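Local structure of isocitrate dehydrogenase [NAD] subunit 2, mitochondrial (Saccharomyces cerevisiae, 3BLX) at residues Glu52-Pro60 with Pro70-Asn80. The protein oxidatively decarboxylates isocitrate to 2-oxoglutarate with NAD(+) in the mitochondrial citric acid cycle, as one of two subunit types of an allosteric octamer, and also binds RNA. Residues are numbered along the deposited sequence; the frame is centred on the assembly and turned at random.
Sequences EWESCDVSP and PDPAVQSITKN
Glu-54 puts its carboxylate against the C-terminal part of helix 71-80, where three side chains meet it. Between the two segments, Asn-80 ND2 donates to Glu-54 OE1 at 3.2 Å, nearly straight at 169°; OE1 lies in the plane of the Asn-80 amide, but the N-H comes down onto it from above the carboxylate plane. The other oxygen, OE2, is 3.5 Å from Lys-79 NZ in a salt bridge, the two side chains crossing at about a right angle. With CG anti to the backbone N (chi1 -169°) and the chain extended, Glu-54 carries its carboxylate across to the helix. Ser-76 OG adds at most a weak, unsettled bond to OE2; Ser-25 OG is the stronger partner of both Ser-76 OG and Asn-80 ND2, and Asn-80 OD1 is weakly hydrogen-bonded with Thr-23 OG1. A glutamine at Glu-54 would probably leave Lys-79 without its countercharge here. Farther along, Cys-56 CB rests 3.8 Å from Ala-73 CB, which Val-58 CG1 also reaches. This is loop-on-helix packing within the isocitrate/isopropylmalate dehydrogenase fold, touched by no other chain of the assembly. The loop joins strands 51-52 and 61-63; strand 82-85, outermost in this chain's main sheet, follows the helix, and Ile-77 packs on Phe-107 of helix 99-107.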
loop_
_atom_site.group_PDB
_atom_site.type_symbol
_atom_site.label_atom_id
_atom_site.label_comp_id
_atom_site.label_asym_id
_atom_site.label_seq_id
_atom_site.Cartn_x
_atom_site.Cartn_y
_atom_site.Cartn_z
ATOM N N GLU B 52 -14.304 -54.008 35.485
ATOM C CA GLU B 52 -15.173 -54.100 34.321
ATOM C C GLU B 52 -15.168 -52.747 33.603
ATOM O O GLU B 52 -15.337 -51.701 34.231
ATOM C CB GLU B 52 -16.595 -54.482 34.745
ATOM C CG GLU B 52 -17.221 -53.512 35.736
ATOM C CD GLU B 52 -18.557 -53.984 36.274
ATOM O OE1 GLU B 52 -18.688 -55.186 36.608
ATOM O OE2 GLU B 52 -19.469 -53.137 36.372
ATOM N N TRP B 53 -14.971 -52.773 32.290
ATOM C CA TRP B 53 -14.884 -51.551 31.505
ATOM C C TRP B 53 -16.237 -50.892 31.221
ATOM O O TRP B 53 -17.248 -51.278 31.791
ATOM C CB TRP B 53 -14.154 -51.850 30.211
ATOM C CG TRP B 53 -12.813 -52.487 30.452
ATOM C CD1 TRP B 53 -12.407 -53.727 30.052
ATOM C CD2 TRP B 53 -11.703 -51.913 31.163
ATOM N NE1 TRP B 53 -11.113 -53.957 30.457
ATOM C CE2 TRP B 53 -10.659 -52.861 31.139
ATOM C CE3 TRP B 53 -11.487 -50.686 31.810
ATOM C CZ2 TRP B 53 -9.424 -52.620 31.729
ATOM C CZ3 TRP B 53 -10.258 -50.454 32.391
ATOM C CH2 TRP B 53 -9.244 -51.413 32.348
ATOM N N GLU B 54 -16.246 -49.892 30.346
ATOM C CA GLU B 54 -17.454 -49.129 30.062
ATOM C C GLU B 54 -17.169 -48.072 29.007
ATOM O O GLU B 54 -17.398 -46.894 29.232
ATOM C CB GLU B 54 -17.978 -48.463 31.340
ATOM C CG GLU B 54 -19.377 -47.848 31.212
ATOM C CD GLU B 54 -19.972 -47.409 32.553
ATOM O OE1 GLU B 54 -19.471 -47.854 33.610
ATOM O OE2 GLU B 54 -20.949 -46.622 32.549
ATOM N N SER B 55 -16.678 -48.500 27.853
ATOM C CA SER B 55 -16.190 -47.577 26.832
ATOM C C SER B 55 -17.087 -46.363 26.610
ATOM O O SER B 55 -18.280 -46.509 26.358
ATOM C CB SER B 55 -15.942 -48.319 25.516
ATOM O OG SER B 55 -16.941 -49.292 25.286
ATOM N N CYS B 56 -16.494 -45.169 26.714
ATOM C CA CYS B 56 -17.200 -43.902 26.527
ATOM C C CYS B 56 -16.840 -43.257 25.205
ATOM O O CYS B 56 -15.756 -43.478 24.676
ATOM C CB CYS B 56 -16.827 -42.915 27.631
ATOM S SG CYS B 56 -17.116 -43.478 29.310
ATOM N N ASP B 57 -17.742 -42.443 24.676
ATOM C CA ASP B 57 -17.403 -41.597 23.548
ATOM C C ASP B 57 -17.322 -40.165 24.049
ATOM O O ASP B 57 -18.207 -39.711 24.773
ATOM C CB ASP B 57 -18.446 -41.720 22.441
ATOM C CG ASP B 57 -18.051 -40.962 21.180
ATOM O OD1 ASP B 57 -16.921 -41.167 20.694
ATOM O OD2 ASP B 57 -18.870 -40.164 20.667
ATOM N N VAL B 58 -16.253 -39.464 23.678
ATOM C CA VAL B 58 -16.052 -38.077 24.094
ATOM C C VAL B 58 -15.999 -37.127 22.892
ATOM O O VAL B 58 -15.528 -35.996 23.010
ATOM C CB VAL B 58 -14.753 -37.905 24.920
ATOM C CG1 VAL B 58 -14.865 -38.593 26.269
ATOM C CG2 VAL B 58 -13.571 -38.427 24.142
ATOM N N SER B 59 -16.471 -37.592 21.739
ATOM C CA SER B 59 -16.552 -36.746 20.553
ATOM C C SER B 59 -17.126 -35.387 20.911
ATOM O O SER B 59 -18.200 -35.293 21.506
ATOM C CB SER B 59 -17.409 -37.404 19.472
ATOM O OG SER B 59 -16.690 -38.417 18.797
ATOM N N PRO B 60 -16.410 -34.326 20.539
ATOM C CA PRO B 60 -16.741 -32.945 20.900
ATOM C C PRO B 60 -18.112 -32.506 20.394
ATOM O O PRO B 60 -18.248 -32.211 19.202
ATOM C CB PRO B 60 -15.654 -32.127 20.188
ATOM C CG PRO B 60 -14.557 -33.101 19.879
ATOM C CD PRO B 60 -15.238 -34.408 19.654
ATOM N N PRO B 70 -19.944 -34.678 25.604
ATOM C CA PRO B 70 -21.193 -35.450 25.568
ATOM C C PRO B 70 -21.650 -35.945 26.938
ATOM O O PRO B 70 -20.821 -36.384 27.737
ATOM C CB PRO B 70 -20.828 -36.640 24.683
ATOM C CG PRO B 70 -19.838 -36.093 23.735
ATOM C CD PRO B 70 -19.042 -35.057 24.504
ATOM N N ASP B 71 -22.956 -35.896 27.192
ATOM C CA ASP B 71 -23.515 -36.248 28.505
ATOM C C ASP B 71 -23.408 -37.744 28.876
ATOM O O ASP B 71 -23.260 -38.091 30.050
ATOM C CB ASP B 71 -24.971 -35.758 28.625
ATOM C CG ASP B 71 -25.386 -35.468 30.071
ATOM O OD1 ASP B 71 -24.594 -34.838 30.813
ATOM O OD2 ASP B 71 -26.514 -35.862 30.458
ATOM N N PRO B 72 -23.500 -38.637 27.881
ATOM C CA PRO B 72 -23.274 -40.065 28.143
ATOM C C PRO B 72 -21.940 -40.321 28.866
ATOM O O PRO B 72 -21.913 -41.001 29.905
ATOM C CB PRO B 72 -23.228 -40.672 26.738
ATOM C CG PRO B 72 -24.063 -39.765 25.913
ATOM C CD PRO B 72 -23.912 -38.381 26.488
ATOM N N ALA B 73 -20.853 -39.776 28.319
ATOM C CA ALA B 73 -19.526 -39.899 28.918
ATOM C C ALA B 73 -19.379 -39.143 30.250
ATOM O O ALA B 73 -18.809 -39.674 31.200
ATOM C CB ALA B 73 -18.450 -39.471 27.929
ATOM N N VAL B 74 -19.884 -37.911 30.323
ATOM C CA VAL B 74 -19.838 -37.138 31.570
ATOM C C VAL B 74 -20.369 -37.949 32.764
ATOM O O VAL B 74 -19.686 -38.086 33.781
ATOM C CB VAL B 74 -20.627 -35.801 31.460
ATOM C CG1 VAL B 74 -20.637 -35.062 32.799
ATOM C CG2 VAL B 74 -20.049 -34.918 30.368
ATOM N N GLN B 75 -21.581 -38.485 32.631
ATOM C CA GLN B 75 -22.224 -39.237 33.707
ATOM C C GLN B 75 -21.444 -40.497 34.050
ATOM O O GLN B 75 -21.247 -40.827 35.221
ATOM C CB GLN B 75 -23.656 -39.600 33.320
ATOM C CG GLN B 75 -24.516 -38.395 33.001
ATOM C CD GLN B 75 -24.482 -37.359 34.107
ATOM O OE1 GLN B 75 -24.353 -37.695 35.297
ATOM N NE2 GLN B 75 -24.598 -36.086 33.724
ATOM N N SER B 76 -21.003 -41.198 33.015
ATOM C CA SER B 76 -20.212 -42.403 33.187
ATOM C C SER B 76 -18.934 -42.178 34.009
ATOM O O SER B 76 -18.617 -42.952 34.911
ATOM C CB SER B 76 -19.854 -42.970 31.818
ATOM O OG SER B 76 -18.915 -44.019 31.944
ATOM N N ILE B 77 -18.197 -41.120 33.687
ATOM C CA ILE B 77 -16.913 -40.852 34.320
ATOM C C ILE B 77 -17.107 -40.212 35.684
ATOM O O ILE B 77 -16.363 -40.506 36.601
ATOM C CB ILE B 77 -16.029 -39.959 33.432
ATOM C CG1 ILE B 77 -15.791 -40.634 32.091
ATOM C CG2 ILE B 77 -14.713 -39.710 34.082
ATOM C CD1 ILE B 77 -15.002 -39.807 31.151
ATOM N N THR B 78 -18.111 -39.345 35.824
ATOM C CA THR B 78 -18.405 -38.716 37.114
ATOM C C THR B 78 -18.769 -39.779 38.146
ATOM O O THR B 78 -18.503 -39.636 39.346
ATOM C CB THR B 78 -19.575 -37.716 37.022
ATOM O OG1 THR B 78 -19.269 -36.693 36.067
ATOM C CG2 THR B 78 -19.846 -37.077 38.385
ATOM N N LYS B 79 -19.384 -40.849 37.660
ATOM C CA LYS B 79 -19.830 -41.931 38.519
ATOM C C LYS B 79 -18.691 -42.869 38.883
ATOM O O LYS B 79 -18.556 -43.253 40.037
ATOM C CB LYS B 79 -20.935 -42.731 37.834
ATOM C CG LYS B 79 -21.385 -43.968 38.621
ATOM C CD LYS B 79 -21.783 -45.116 37.686
ATOM C CE LYS B 79 -22.683 -44.632 36.544
ATOM N NZ LYS B 79 -22.702 -45.595 35.400
ATOM N N ASN B 80 -17.887 -43.248 37.893
ATOM C CA ASN B 80 -16.807 -44.211 38.106
ATOM C C ASN B 80 -15.588 -43.619 38.811
ATOM O O ASN B 80 -14.846 -44.338 39.489
ATOM C CB ASN B 80 -16.376 -44.824 36.780
ATOM C CG ASN B 80 -17.475 -45.619 36.130
ATOM O OD1 ASN B 80 -18.464 -45.971 36.771
ATOM N ND2 ASN B 80 -17.314 -45.906 34.848
#